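Local coordinates for protein intramolecular trans-sialidase (Macrobdella decora, PDB 3SLI) that cleaves terminal sialic acid from sialoglycoconjugates by intramolecular transfer, releasing 2,7-anhydro-Neu5Ac, at residues Ile1-Leu6 with Val177-Leu182; Ile5-Asn10 with Ala26-Val31; Ala33-Thr38 with Phe143-Thr148; Gly37-Ser42 with Gly173-Tyr178; Ser53-Gly58 with Val153-Thr158. All coordinates share one frame; numbering follows the deposited sequence.

Contact 1: Ile1-Leu6 with Val177-Leu182; sequences IPEGIL and VYSNAL
Ile5 lays its CG1 branch against the ring of Tyr178, with CG1 3.5 Å from Tyr178 CE2, and the two side chains run side by side in the same direction. CG1 of Ile5 stands anti to the carbonyl carbon (chi1 -57°), which carries its CD1 on along the ring toward the phenol end. One face of that ring is occupied from within Val177-Leu182, where Leu182 CD1 sits over the centre. Ile5 and Tyr178 form an antiparallel non-hydrogen-bonded pair, at the end of the pairing of strand 5-14 with strand 170-178. On one side of this pair Leu6 N donates 2.7 Å to Val177 O, almost along the carbonyl axis. On the other, Ser179 N donates 3.0 Å to Gly4 O, tilted from the carbonyl plane. Beyond the strand end Ser179 becomes the polar centre. Its OG, held between its own N and carbonyl carbon (chi1 63°), donates to Pro2 O at 2.8 Å in the carbonyl plane and on a lone pair, and receives a weak, bent bond from Gly4 N. Ser179 CB touches Ile1 CG2, 3.8 Å away, and Leu6 CD1. Gly4 has a backbone conformation (phi 107°) that suits glycine, and its CA lies 3.3 Å from Asn180 OD1. Thr38 OG1, bonded to Asn180 O and Leu182 N, fixes the chain after Ser179 to the next strand of the sheet. With one serine hydroxyl engaging two backbone groups of the N-terminal segment, the first residues are held by directional bonds as well as by the Ile5-Tyr178 packing.

Contact 2: Ile5-Asn10 with Ala26-Val31; sequences ILMEKN and AGAKYV
Met7 drives its methyl end into the single helical turn 28-31: CE lies 3.6 Å from Ala28 CA and 3.9 Å from Val31 CG2, with Ala28 CB also in contact. The chain runs extended from the backbone (chi1 -172°) and bends only at the sulfur (chi3 -84°), which turns CE onto the start of the helix. This is the tight, buried half of the contact, and it is wholly apolar. Leu6 adds to it from the preceding residue. Its CB meets Val31 CG2 at 4.0 Å, while both CD1 and CD2 touch Tyr30 CB, each at 3.9 Å, and the leucine and tyrosine side chains pass at a slant. Leu6 and Met7 both face Val177, a classic beta bulge at the corner the chain turns at Leu6, and both side chains meet the same helical turn in this lectin-like beta sandwich. Val31 reaches further inward, to Phe55 and Val57 of the opposing sheet. The polar, water-bridged part lies at Gly27, the N-cap of the turn. Here no direct hydrogen bond joins the segments; a water donates to Leu6 O and accepts from Gly27 N, at 2.9 Å and 2.8 Å. Gly27 CA adds a nearly straight CA-H...O contact to Leu6 O at 3.4 Å. Gly27 O receives both Tyr30 N and Val31 N. The looser side is at Tyr30, which is partly exposed: its ring leads away from strand 5-14 toward Pro2, and one of its faces is covered by Lys29 CG.

Contact 3: Ala33-Thr38 with Phe143-Thr148; sequences AMTQGT and FISDIT
Met34 and Phe143 supply the apolar part of this contact. Met34 CB lies 3.8 Å from Phe143 CD2, and the two side chains run alongside each other in the same direction. The methionine also packs on Ile144, its SD 4.2 Å from Ile144 CD1; a bend at the sulfur (chi3 80°) turns CE back toward the Phe143 ring. Ile144 CG1 rests on one face of that ring, displaced toward the rim. Phe143 CB and CD2 further pack on the peptide between Thr35 and Gln36, with CB 3.4 Å from Thr35 O. Among the hydrogen bonds, Ser145 N donates to Met34 O at 2.8 Å, coming from well above the carbonyl plane rather than on a lone pair. The Ser145 side chain adds van der Waals contacts along this edge, its OG resting 3.6 Å from the Thr35 methyl CG2 and its CB against Ala33 O. Within Phe143-Thr148 the turn is braced twice: Asp146 N bonds back to Phe143 O, and Phe143 N donates 2.9 Å to Asp146 OD2, which uses its anti lone pair. The carboxylate thus secures the residue that carries the aromatic ring. Gln36 plays its polar part elsewhere, through OE1 to Ala119 N. Phe143 also meets the ring of Phe69, on strand 67-74 of the other sheet, while Met34 touches Val177 on strand 170-178. The arrangement is that of a connecting loop with one 3-10 turn closing the end of a beta sandwich, its hydrophobic residues inserted between the two sheets of the concanavalin-like domain.

Contact 4: Gly37-Ser42 with Gly173-Tyr178; sequences GTIILS and GDIKVY
Ile40 has CG1 trans to the backbone N (chi1 166°), and this places CG2 over the neighbouring strand, 3.9 Å from Lys176 CB and 4.0 Å from Tyr178 CE1, at the edge of the tyrosine ring. Lys176 runs extended until its last torsion (chi4 59°), which folds NZ over to Asp174 OD2 for a 2.9 Å salt bridge on the syn side of the carboxylate. The same OD2 takes a water that also donates to Ile40 O, while Asp174 OD1 is engaged by Asn10 ND2. The backbones are almost exactly antiparallel, at 175°. Thr38 with Tyr178, Ile40 with Lys176 and Ser42 with Asp174 are hydrogen-bonded pairs, Tyr178 N to Thr38 O and Ser42 N to Asp174 O both being 2.8 Å. At this last pair Gly173 and Asp174 both face Ser42, a classic beta bulge whose two bonds to Ser42 O are weak. The opposite face carries Ile39 CG1 on Val177 CG1 at 4.2 Å and Leu41 CB on Ile175 CB at 4.0 Å. Strand 37-45 is bordered beyond by strand 107-118, and strand 170-178 by strand 5-14; helix 184-191 covers Thr38 and Ile40, while Ile39, Leu41 and Ile175 face strand 51-58 of the second sheet.

Contact 5: Ser53-Gly58 with Val153-Thr158; sequences SLFSVG and VTLGGT
Ser56 reaches across to the turn after strand 152-155. Its CB lies 3.4 Å from Thr158 OG1 and 3.5 Å from Gly157 O, and OG, turned in over its own main chain by a chi1 of 65°, donates to Gly157 O at 2.6 Å. That bond lies in the carbonyl plane, on a lone pair, so the short hydroxyl arm grips the extended peptide of the glycine turn directly; OG also rests 3.7 Å from Thr154 CB. The backbone of Ser56 is equally engaged. Its N bonds to Thr154 O and its O accepts from Thr154 N, both at 2.8 Å, making the central hydrogen-bonded pair of the two strands. On its other flank strand 51-58 pairs with strand 67-74, where Leu54 and Phe55 both face Ile71, a classic beta bulge. This lies within the six-stranded antiparallel sheet, one of the two layers of the lectin-like sandwich. Gly156 N bonds to Leu54 O at 3.0 Å, arriving from far above the carbonyl plane. The positive phi of Gly156 (74°) ends the regular strand, yet Gly157 and Thr158 remain alongside Ser53 and Ser56. On the face opposite Ser56 the contact is apolar. Phe55 extends its ring trans to the backbone N (chi1 171°); Leu155 CD1 meets it in plane at its edge, 3.8 Å from Phe55 CD1, and Val153 CG1 approaches Phe55 CE1 obliquely at 3.7 Å. Val57 CG2 rests more loosely on Val153 CG1. The other layer of the sandwich supplies Ile39 and Ile175 to Phe55, and Ile172 and Ile175 to Leu155.

Overall arrangement
Contacts 1 and 4 share Val177 and Tyr178, putting strand 170-178 between strands 5-14 and 37-45 of one sheet; their centres are about 10 Å apart. Contact 5 belongs to the facing sheet, and its centre is about 12 Å from that of contact 4, with Ile175 CD1 3.4 Å from Phe55 CD1 across the sandwich interior. Contacts 2 and 3 close the sandwich at one end: Val31 O meets Ile144 CG2, and each contact touches Val57 of contact 5. All five lie in the N-terminal lectin-like domain, with centres about 32 to 41 Å from the chain centre, whereas the bound 2,7-anhydro-Neu5Ac occupies the separate beta-propeller domain.

Contact 1: Ile1-Leu6 with Val177-Leu182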
# COMPACT_ATOMS: atom_id res chain seq x y z
N ILE A 1 26.13 -4.07 38.90
CA ILE A 1 24.98 -4.73 38.22
C ILE A 1 25.50 -6.00 37.54
O ILE A 1 26.47 -5.95 36.78
CB ILE A 1 24.35 -3.79 37.15
CG1 ILE A 1 23.82 -2.51 37.82
CG2 ILE A 1 23.21 -4.49 36.43
CD1 ILE A 1 23.19 -1.52 36.85
N PRO A 2 24.89 -7.16 37.86
CA PRO A 2 25.33 -8.43 37.26
C PRO A 2 25.04 -8.52 35.76
O PRO A 2 24.25 -7.73 35.23
CB PRO A 2 24.56 -9.47 38.07
CG PRO A 2 23.31 -8.76 38.44
CD PRO A 2 23.79 -7.39 38.81
N GLU A 3 25.72 -9.44 35.09
CA GLU A 3 25.55 -9.66 33.65
C GLU A 3 24.44 -10.67 33.37
O GLU A 3 24.39 -11.74 34.00
CB GLU A 3 26.86 -10.17 33.04
CG GLU A 3 27.94 -9.11 32.88
CD GLU A 3 27.54 -8.02 31.91
OE1 GLU A 3 27.12 -8.35 30.77
OE2 GLU A 3 27.65 -6.83 32.28
N GLY A 4 23.56 -10.34 32.43
CA GLY A 4 22.49 -11.25 32.09
C GLY A 4 21.14 -10.80 32.60
O GLY A 4 20.89 -9.61 32.79
N ILE A 5 20.26 -11.77 32.82
CA ILE A 5 18.91 -11.51 33.29
C ILE A 5 18.83 -10.93 34.71
O ILE A 5 19.24 -11.57 35.69
CB ILE A 5 18.04 -12.79 33.19
CG1 ILE A 5 18.04 -13.30 31.74
CG2 ILE A 5 16.63 -12.51 33.65
CD1 ILE A 5 17.28 -14.61 31.53
N LEU A 6 18.30 -9.72 34.80
CA LEU A 6 18.11 -9.02 36.06
C LEU A 6 16.73 -9.32 36.63
O LEU A 6 16.54 -9.33 37.84
CB LEU A 6 18.23 -7.50 35.87
CG LEU A 6 19.54 -6.92 35.34
CD1 LEU A 6 19.44 -5.39 35.32
CD2 LEU A 6 20.72 -7.38 36.21
N VAL A 177 14.38 -8.96 31.43
CA VAL A 177 15.16 -7.73 31.43
C VAL A 177 16.63 -8.13 31.59
O VAL A 177 16.97 -8.80 32.58
CB VAL A 177 14.75 -6.80 32.61
CG1 VAL A 177 15.52 -5.49 32.56
CG2 VAL A 177 13.25 -6.55 32.59
N TYR A 178 17.46 -7.76 30.62
CA TYR A 178 18.90 -8.05 30.60
C TYR A 178 19.71 -6.77 30.80
O TYR A 178 19.34 -5.72 30.28
CB TYR A 178 19.32 -8.61 29.24
CG TYR A 178 18.68 -9.90 28.83
CD1 TYR A 178 17.38 -9.94 28.34
CD2 TYR A 178 19.39 -11.11 28.91
CE1 TYR A 178 16.79 -11.14 27.94
CE2 TYR A 178 18.82 -12.31 28.52
CZ TYR A 178 17.52 -12.32 28.03
OH TYR A 178 16.94 -13.51 27.64
N SER A 179 20.83 -6.87 31.50
CA SER A 179 21.68 -5.71 31.70
C SER A 179 22.54 -5.52 30.45
O SER A 179 23.06 -4.43 30.20
CB SER A 179 22.60 -5.92 32.91
OG SER A 179 23.47 -7.01 32.68
N ASN A 180 22.73 -6.60 29.71
CA ASN A 180 23.54 -6.59 28.49
C ASN A 180 22.72 -6.32 27.23
O ASN A 180 21.50 -6.53 27.20
CB ASN A 180 24.29 -7.93 28.36
CG ASN A 180 23.36 -9.13 28.42
OD1 ASN A 180 22.66 -9.34 29.41
ND2 ASN A 180 23.36 -9.94 27.37
N ALA A 181 23.39 -5.86 26.18
CA ALA A 181 22.71 -5.57 24.91
C ALA A 181 22.77 -6.79 23.99
O ALA A 181 23.83 -7.14 23.47
CB ALA A 181 23.36 -4.35 24.24
N LEU A 182 21.63 -7.46 23.81
CA LEU A 182 21.57 -8.64 22.94
C LEU A 182 21.73 -8.19 21.48
O LEU A 182 21.53 -7.03 21.17
CB LEU A 182 20.26 -9.40 23.14
CG LEU A 182 19.94 -9.98 24.53
CD1 LEU A 182 18.62 -10.74 24.50
CD2 LEU A 182 21.05 -10.91 25.00

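Contact 2: Ile5-Asn10 with Ala26-Val31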
# COMPACT_ATOMS: atom_id res chain seq x y z
N ILE A 5 20.26 -11.77 32.82
CA ILE A 5 18.91 -11.51 33.29
C ILE A 5 18.83 -10.93 34.71
O ILE A 5 19.24 -11.57 35.69
CB ILE A 5 18.04 -12.79 33.19
CG1 ILE A 5 18.04 -13.30 31.74
CG2 ILE A 5 16.63 -12.51 33.65
CD1 ILE A 5 17.28 -14.61 31.53
N LEU A 6 18.30 -9.72 34.80
CA LEU A 6 18.11 -9.02 36.06
C LEU A 6 16.73 -9.32 36.63
O LEU A 6 16.54 -9.33 37.84
CB LEU A 6 18.23 -7.50 35.87
CG LEU A 6 19.54 -6.92 35.34
CD1 LEU A 6 19.44 -5.39 35.32
CD2 LEU A 6 20.72 -7.38 36.21
N MET A 7 15.77 -9.59 35.75
CA MET A 7 14.40 -9.82 36.18
C MET A 7 13.65 -10.59 35.10
O MET A 7 13.87 -10.38 33.91
CB MET A 7 13.74 -8.46 36.40
CG MET A 7 12.37 -8.45 37.03
SD MET A 7 11.76 -6.74 37.17
CE MET A 7 12.53 -6.20 38.72
N GLU A 8 12.78 -11.51 35.53
CA GLU A 8 11.97 -12.28 34.61
C GLU A 8 10.65 -12.55 35.29
O GLU A 8 10.60 -12.78 36.50
CB GLU A 8 12.65 -13.60 34.22
CG GLU A 8 11.83 -14.40 33.22
CD GLU A 8 12.51 -15.67 32.74
OE1 GLU A 8 13.75 -15.67 32.55
OE2 GLU A 8 11.80 -16.68 32.53
N LYS A 9 9.57 -12.48 34.52
CA LYS A 9 8.24 -12.71 35.05
C LYS A 9 7.43 -13.39 33.96
O LYS A 9 7.70 -13.20 32.77
CB LYS A 9 7.60 -11.37 35.45
CG LYS A 9 6.65 -11.45 36.63
CD LYS A 9 7.39 -11.71 37.93
CE LYS A 9 6.44 -11.70 39.11
NZ LYS A 9 5.33 -12.67 38.93
N ASN A 10 6.42 -14.15 34.35
CA ASN A 10 5.63 -14.90 33.39
C ASN A 10 4.14 -14.92 33.73
O ASN A 10 3.76 -14.93 34.91
CB ASN A 10 6.20 -16.32 33.31
CG ASN A 10 5.38 -17.25 32.45
OD1 ASN A 10 4.71 -18.15 32.96
ND2 ASN A 10 5.43 -17.04 31.14
N ALA A 26 13.72 -9.56 43.25
CA ALA A 26 15.11 -9.56 43.71
C ALA A 26 16.01 -8.61 42.93
O ALA A 26 16.88 -7.95 43.51
CB ALA A 26 15.67 -10.99 43.66
N GLY A 27 15.76 -8.49 41.62
CA GLY A 27 16.58 -7.63 40.79
C GLY A 27 16.09 -6.21 40.57
O GLY A 27 16.70 -5.47 39.79
N ALA A 28 15.04 -5.80 41.27
CA ALA A 28 14.50 -4.45 41.13
C ALA A 28 15.56 -3.39 41.36
O ALA A 28 15.67 -2.43 40.59
CB ALA A 28 13.31 -4.24 42.06
N LYS A 29 16.40 -3.58 42.38
CA LYS A 29 17.48 -2.62 42.67
C LYS A 29 18.43 -2.46 41.48
O LYS A 29 19.03 -1.39 41.30
CB LYS A 29 18.26 -3.03 43.93
CG LYS A 29 18.90 -4.41 43.87
CD LYS A 29 19.36 -4.85 45.25
CE LYS A 29 19.61 -6.35 45.28
NZ LYS A 29 19.98 -6.85 46.64
N TYR A 30 18.60 -3.51 40.69
CA TYR A 30 19.47 -3.43 39.52
C TYR A 30 18.75 -2.76 38.35
O TYR A 30 19.32 -1.93 37.66
CB TYR A 30 19.94 -4.82 39.10
CG TYR A 30 20.68 -5.57 40.18
CD1 TYR A 30 21.81 -5.02 40.79
CD2 TYR A 30 20.23 -6.81 40.62
CE1 TYR A 30 22.47 -5.68 41.81
CE2 TYR A 30 20.88 -7.49 41.65
CZ TYR A 30 22.00 -6.92 42.24
OH TYR A 30 22.62 -7.57 43.28
N VAL A 31 17.49 -3.12 38.15
CA VAL A 31 16.68 -2.56 37.07
C VAL A 31 16.52 -1.04 37.23
O VAL A 31 16.61 -0.29 36.25
CB VAL A 31 15.29 -3.26 36.97
CG1 VAL A 31 14.44 -2.63 35.88
CG2 VAL A 31 15.48 -4.76 36.68
O HOH W 1 14.40 -9.92 39.70

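Contact 3: Ala33-Thr38 with Phe143-Thr148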
# COMPACT_ATOMS: atom_id res chain seq x y z
N ALA A 33 18.59 0.98 38.18
CA ALA A 33 19.86 1.66 37.94
C ALA A 33 20.58 1.24 36.65
O ALA A 33 21.76 1.54 36.47
CB ALA A 33 20.79 1.46 39.14
N MET A 34 19.85 0.62 35.72
CA MET A 34 20.44 0.18 34.45
C MET A 34 21.11 1.28 33.64
O MET A 34 20.52 2.34 33.38
CB MET A 34 19.37 -0.49 33.59
CG MET A 34 18.85 -1.78 34.17
SD MET A 34 17.40 -2.41 33.31
CE MET A 34 18.18 -3.21 31.88
N THR A 35 22.34 1.03 33.22
CA THR A 35 23.10 1.98 32.42
C THR A 35 22.84 1.71 30.94
O THR A 35 23.14 2.55 30.08
CB THR A 35 24.61 1.87 32.71
OG1 THR A 35 25.03 0.52 32.51
CG2 THR A 35 24.89 2.27 34.15
N GLN A 36 22.31 0.52 30.66
CA GLN A 36 21.97 0.05 29.32
C GLN A 36 21.22 -1.27 29.51
O GLN A 36 20.87 -1.62 30.64
CB GLN A 36 23.23 -0.21 28.51
CG GLN A 36 24.07 -1.34 29.07
CD GLN A 36 24.89 -2.01 28.01
OE1 GLN A 36 25.13 -1.45 26.94
NE2 GLN A 36 25.32 -3.24 28.28
N GLY A 37 20.96 -1.99 28.43
CA GLY A 37 20.27 -3.26 28.57
C GLY A 37 19.32 -3.64 27.46
O GLY A 37 19.27 -2.98 26.42
N THR A 38 18.54 -4.68 27.69
CA THR A 38 17.57 -5.17 26.71
C THR A 38 16.31 -5.63 27.43
O THR A 38 16.38 -6.26 28.48
CB THR A 38 18.13 -6.40 25.93
OG1 THR A 38 19.44 -6.10 25.42
CG2 THR A 38 17.21 -6.75 24.76
N PHE A 143 20.21 6.36 29.94
CA PHE A 143 19.35 5.24 30.29
C PHE A 143 18.78 5.41 31.69
O PHE A 143 18.83 6.51 32.25
CB PHE A 143 20.00 3.87 30.07
CG PHE A 143 18.99 2.78 29.76
CD1 PHE A 143 18.01 3.00 28.78
CD2 PHE A 143 18.97 1.59 30.47
CE1 PHE A 143 17.02 2.04 28.53
CE2 PHE A 143 17.98 0.62 30.23
CZ PHE A 143 17.01 0.85 29.27
N ILE A 144 18.23 4.35 32.26
CA ILE A 144 17.59 4.44 33.57
C ILE A 144 18.47 5.04 34.67
O ILE A 144 17.99 5.79 35.52
CB ILE A 144 17.01 3.06 33.97
CG1 ILE A 144 15.96 2.65 32.92
CG2 ILE A 144 16.39 3.12 35.36
CD1 ILE A 144 15.39 1.25 33.10
N SER A 145 19.77 4.79 34.60
CA SER A 145 20.72 5.33 35.57
C SER A 145 20.76 6.86 35.57
O SER A 145 21.21 7.48 36.54
CB SER A 145 22.12 4.78 35.29
OG SER A 145 22.48 5.00 33.93
N ASP A 146 20.28 7.46 34.48
CA ASP A 146 20.28 8.91 34.33
C ASP A 146 18.99 9.61 34.76
O ASP A 146 18.90 10.83 34.71
CB ASP A 146 20.62 9.29 32.89
CG ASP A 146 21.99 8.79 32.47
OD1 ASP A 146 23.00 9.21 33.06
OD2 ASP A 146 22.06 7.97 31.54
N ILE A 147 17.98 8.83 35.13
CA ILE A 147 16.73 9.40 35.60
C ILE A 147 16.89 9.70 37.09
O ILE A 147 17.40 8.87 37.85
CB ILE A 147 15.55 8.43 35.39
CG1 ILE A 147 15.40 8.11 33.90
CG2 ILE A 147 14.25 9.02 35.95
CD1 ILE A 147 14.32 7.08 33.61
N THR A 148 16.44 10.88 37.52
CA THR A 148 16.54 11.31 38.91
C THR A 148 15.42 10.82 39.82
O THR A 148 14.24 11.03 39.56
CB THR A 148 16.62 12.85 39.00
OG1 THR A 148 17.66 13.32 38.14
CG2 THR A 148 16.90 13.29 40.44

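Contact 4: Gly37-Ser42 with Gly173-Tyr178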
# COMPACT_ATOMS: atom_id res chain seq x y z
N GLY A 37 20.96 -1.99 28.43
CA GLY A 37 20.27 -3.26 28.57
C GLY A 37 19.32 -3.64 27.46
O GLY A 37 19.27 -2.98 26.42
N THR A 38 18.54 -4.68 27.69
CA THR A 38 17.57 -5.17 26.71
C THR A 38 16.31 -5.63 27.43
O THR A 38 16.38 -6.26 28.48
CB THR A 38 18.13 -6.40 25.93
OG1 THR A 38 19.44 -6.10 25.42
CG2 THR A 38 17.21 -6.75 24.76
N ILE A 39 15.15 -5.27 26.90
CA ILE A 39 13.89 -5.69 27.48
C ILE A 39 13.10 -6.37 26.39
O ILE A 39 12.99 -5.85 25.27
CB ILE A 39 13.02 -4.53 28.04
CG1 ILE A 39 13.74 -3.80 29.17
CG2 ILE A 39 11.69 -5.08 28.54
CD1 ILE A 39 14.52 -2.59 28.72
N ILE A 40 12.62 -7.57 26.67
CA ILE A 40 11.82 -8.28 25.70
C ILE A 40 10.59 -8.80 26.40
O ILE A 40 10.66 -9.36 27.50
CB ILE A 40 12.62 -9.42 24.99
CG1 ILE A 40 11.67 -10.35 24.25
CG2 ILE A 40 13.48 -10.18 25.96
CD1 ILE A 40 12.28 -10.96 23.04
N LEU A 41 9.43 -8.55 25.80
CA LEU A 41 8.20 -9.01 26.39
C LEU A 41 7.12 -9.41 25.41
O LEU A 41 7.06 -8.91 24.28
CB LEU A 41 7.66 -8.01 27.42
CG LEU A 41 7.16 -6.60 27.11
CD1 LEU A 41 6.34 -6.15 28.31
CD2 LEU A 41 8.31 -5.63 26.88
N SER A 42 6.31 -10.36 25.85
CA SER A 42 5.19 -10.91 25.10
C SER A 42 3.95 -10.37 25.81
O SER A 42 3.86 -10.47 27.03
CB SER A 42 5.25 -12.44 25.20
OG SER A 42 4.19 -13.06 24.50
N GLY A 173 2.49 -11.89 28.81
CA GLY A 173 2.82 -13.30 28.72
C GLY A 173 4.18 -13.62 29.32
O GLY A 173 4.33 -14.61 30.04
N ASP A 174 5.15 -12.76 29.05
CA ASP A 174 6.49 -12.97 29.55
C ASP A 174 7.30 -11.69 29.43
O ASP A 174 7.04 -10.87 28.55
CB ASP A 174 7.18 -14.08 28.73
CG ASP A 174 8.40 -14.66 29.42
OD1 ASP A 174 8.23 -15.58 30.26
OD2 ASP A 174 9.52 -14.21 29.12
N ILE A 175 8.23 -11.49 30.35
CA ILE A 175 9.12 -10.35 30.32
C ILE A 175 10.48 -10.78 30.86
O ILE A 175 10.57 -11.52 31.84
CB ILE A 175 8.62 -9.12 31.12
CG1 ILE A 175 9.62 -7.97 30.96
CG2 ILE A 175 8.41 -9.46 32.60
CD1 ILE A 175 9.25 -6.70 31.68
N LYS A 176 11.53 -10.37 30.16
CA LYS A 176 12.91 -10.65 30.53
C LYS A 176 13.67 -9.35 30.38
O LYS A 176 13.57 -8.68 29.34
CB LYS A 176 13.53 -11.70 29.60
CG LYS A 176 13.08 -13.13 29.85
CD LYS A 176 13.71 -14.07 28.84
CE LYS A 176 13.42 -15.53 29.18
NZ LYS A 176 11.95 -15.83 29.20
N VAL A 177 14.38 -8.96 31.43
CA VAL A 177 15.16 -7.73 31.43
C VAL A 177 16.63 -8.13 31.59
O VAL A 177 16.97 -8.80 32.58
CB VAL A 177 14.75 -6.80 32.61
CG1 VAL A 177 15.52 -5.49 32.56
CG2 VAL A 177 13.25 -6.55 32.59
N TYR A 178 17.46 -7.76 30.62
CA TYR A 178 18.90 -8.05 30.60
C TYR A 178 19.71 -6.77 30.80
O TYR A 178 19.34 -5.72 30.28
CB TYR A 178 19.32 -8.61 29.24
CG TYR A 178 18.68 -9.90 28.83
CD1 TYR A 178 17.38 -9.94 28.34
CD2 TYR A 178 19.39 -11.11 28.91
CE1 TYR A 178 16.79 -11.14 27.94
CE2 TYR A 178 18.82 -12.31 28.52
CZ TYR A 178 17.52 -12.32 28.03
OH TYR A 178 16.94 -13.51 27.64
O HOH W 2 10.24 -12.12 27.44

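Contact 5: Ser53-Gly58 with Val153-Thr158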
# COMPACT_ATOMS: atom_id res chain seq x y z
N SER A 53 1.35 1.64 28.45
CA SER A 53 2.71 1.28 28.84
C SER A 53 2.74 -0.22 29.14
O SER A 53 1.85 -0.74 29.83
CB SER A 53 3.15 2.00 30.12
OG SER A 53 3.31 3.39 29.94
N LEU A 54 3.74 -0.90 28.59
CA LEU A 54 3.93 -2.33 28.81
C LEU A 54 4.85 -2.52 30.03
O LEU A 54 4.57 -3.33 30.92
CB LEU A 54 4.60 -2.92 27.58
CG LEU A 54 3.77 -3.62 26.51
CD1 LEU A 54 2.31 -3.25 26.58
CD2 LEU A 54 4.37 -3.34 25.16
N PHE A 55 5.91 -1.72 30.08
CA PHE A 55 6.91 -1.78 31.13
C PHE A 55 7.47 -0.38 31.35
O PHE A 55 7.72 0.34 30.38
CB PHE A 55 8.04 -2.72 30.67
CG PHE A 55 9.26 -2.71 31.56
CD1 PHE A 55 9.31 -3.50 32.71
CD2 PHE A 55 10.37 -1.94 31.23
CE1 PHE A 55 10.45 -3.52 33.53
CE2 PHE A 55 11.52 -1.95 32.04
CZ PHE A 55 11.55 -2.74 33.19
N SER A 56 7.68 -0.00 32.61
CA SER A 56 8.23 1.31 32.94
C SER A 56 9.06 1.30 34.23
O SER A 56 8.86 0.45 35.10
CB SER A 56 7.12 2.35 33.10
OG SER A 56 6.28 2.05 34.20
N VAL A 57 9.95 2.26 34.33
CA VAL A 57 10.81 2.44 35.49
C VAL A 57 10.93 3.95 35.61
O VAL A 57 11.23 4.64 34.63
CB VAL A 57 12.23 1.83 35.26
CG1 VAL A 57 13.07 1.97 36.53
CG2 VAL A 57 12.14 0.36 34.87
N GLY A 58 10.65 4.49 36.79
CA GLY A 58 10.76 5.92 36.96
C GLY A 58 10.49 6.44 38.35
O GLY A 58 10.50 5.69 39.34
N VAL A 153 9.32 0.08 39.51
CA VAL A 153 9.44 -0.73 38.30
C VAL A 153 8.01 -1.22 38.18
O VAL A 153 7.50 -1.90 39.08
CB VAL A 153 10.40 -1.93 38.47
CG1 VAL A 153 10.44 -2.74 37.17
CG2 VAL A 153 11.80 -1.45 38.82
N THR A 154 7.35 -0.85 37.08
CA THR A 154 5.95 -1.20 36.89
C THR A 154 5.63 -1.80 35.52
O THR A 154 6.21 -1.44 34.50
CB THR A 154 5.06 0.07 37.11
OG1 THR A 154 5.31 0.61 38.41
CG2 THR A 154 3.57 -0.27 36.99
N LEU A 155 4.67 -2.71 35.54
CA LEU A 155 4.17 -3.38 34.35
C LEU A 155 2.76 -2.83 34.12
O LEU A 155 2.02 -2.59 35.08
CB LEU A 155 4.08 -4.88 34.65
CG LEU A 155 4.79 -5.96 33.84
CD1 LEU A 155 6.19 -5.55 33.47
CD2 LEU A 155 4.77 -7.27 34.63
N GLY A 156 2.40 -2.59 32.86
CA GLY A 156 1.07 -2.12 32.52
C GLY A 156 0.70 -0.67 32.81
O GLY A 156 -0.48 -0.33 32.86
N GLY A 157 1.69 0.19 32.98
CA GLY A 157 1.41 1.58 33.26
C GLY A 157 2.68 2.30 33.67
O GLY A 157 3.73 1.66 33.84
N THR A 158 2.60 3.62 33.75
CA THR A 158 3.73 4.46 34.16
C THR A 158 3.25 5.29 35.33
O THR A 158 2.24 5.99 35.23
CB THR A 158 4.19 5.39 33.02
OG1 THR A 158 4.79 4.61 31.98
CG2 THR A 158 5.20 6.42 33.53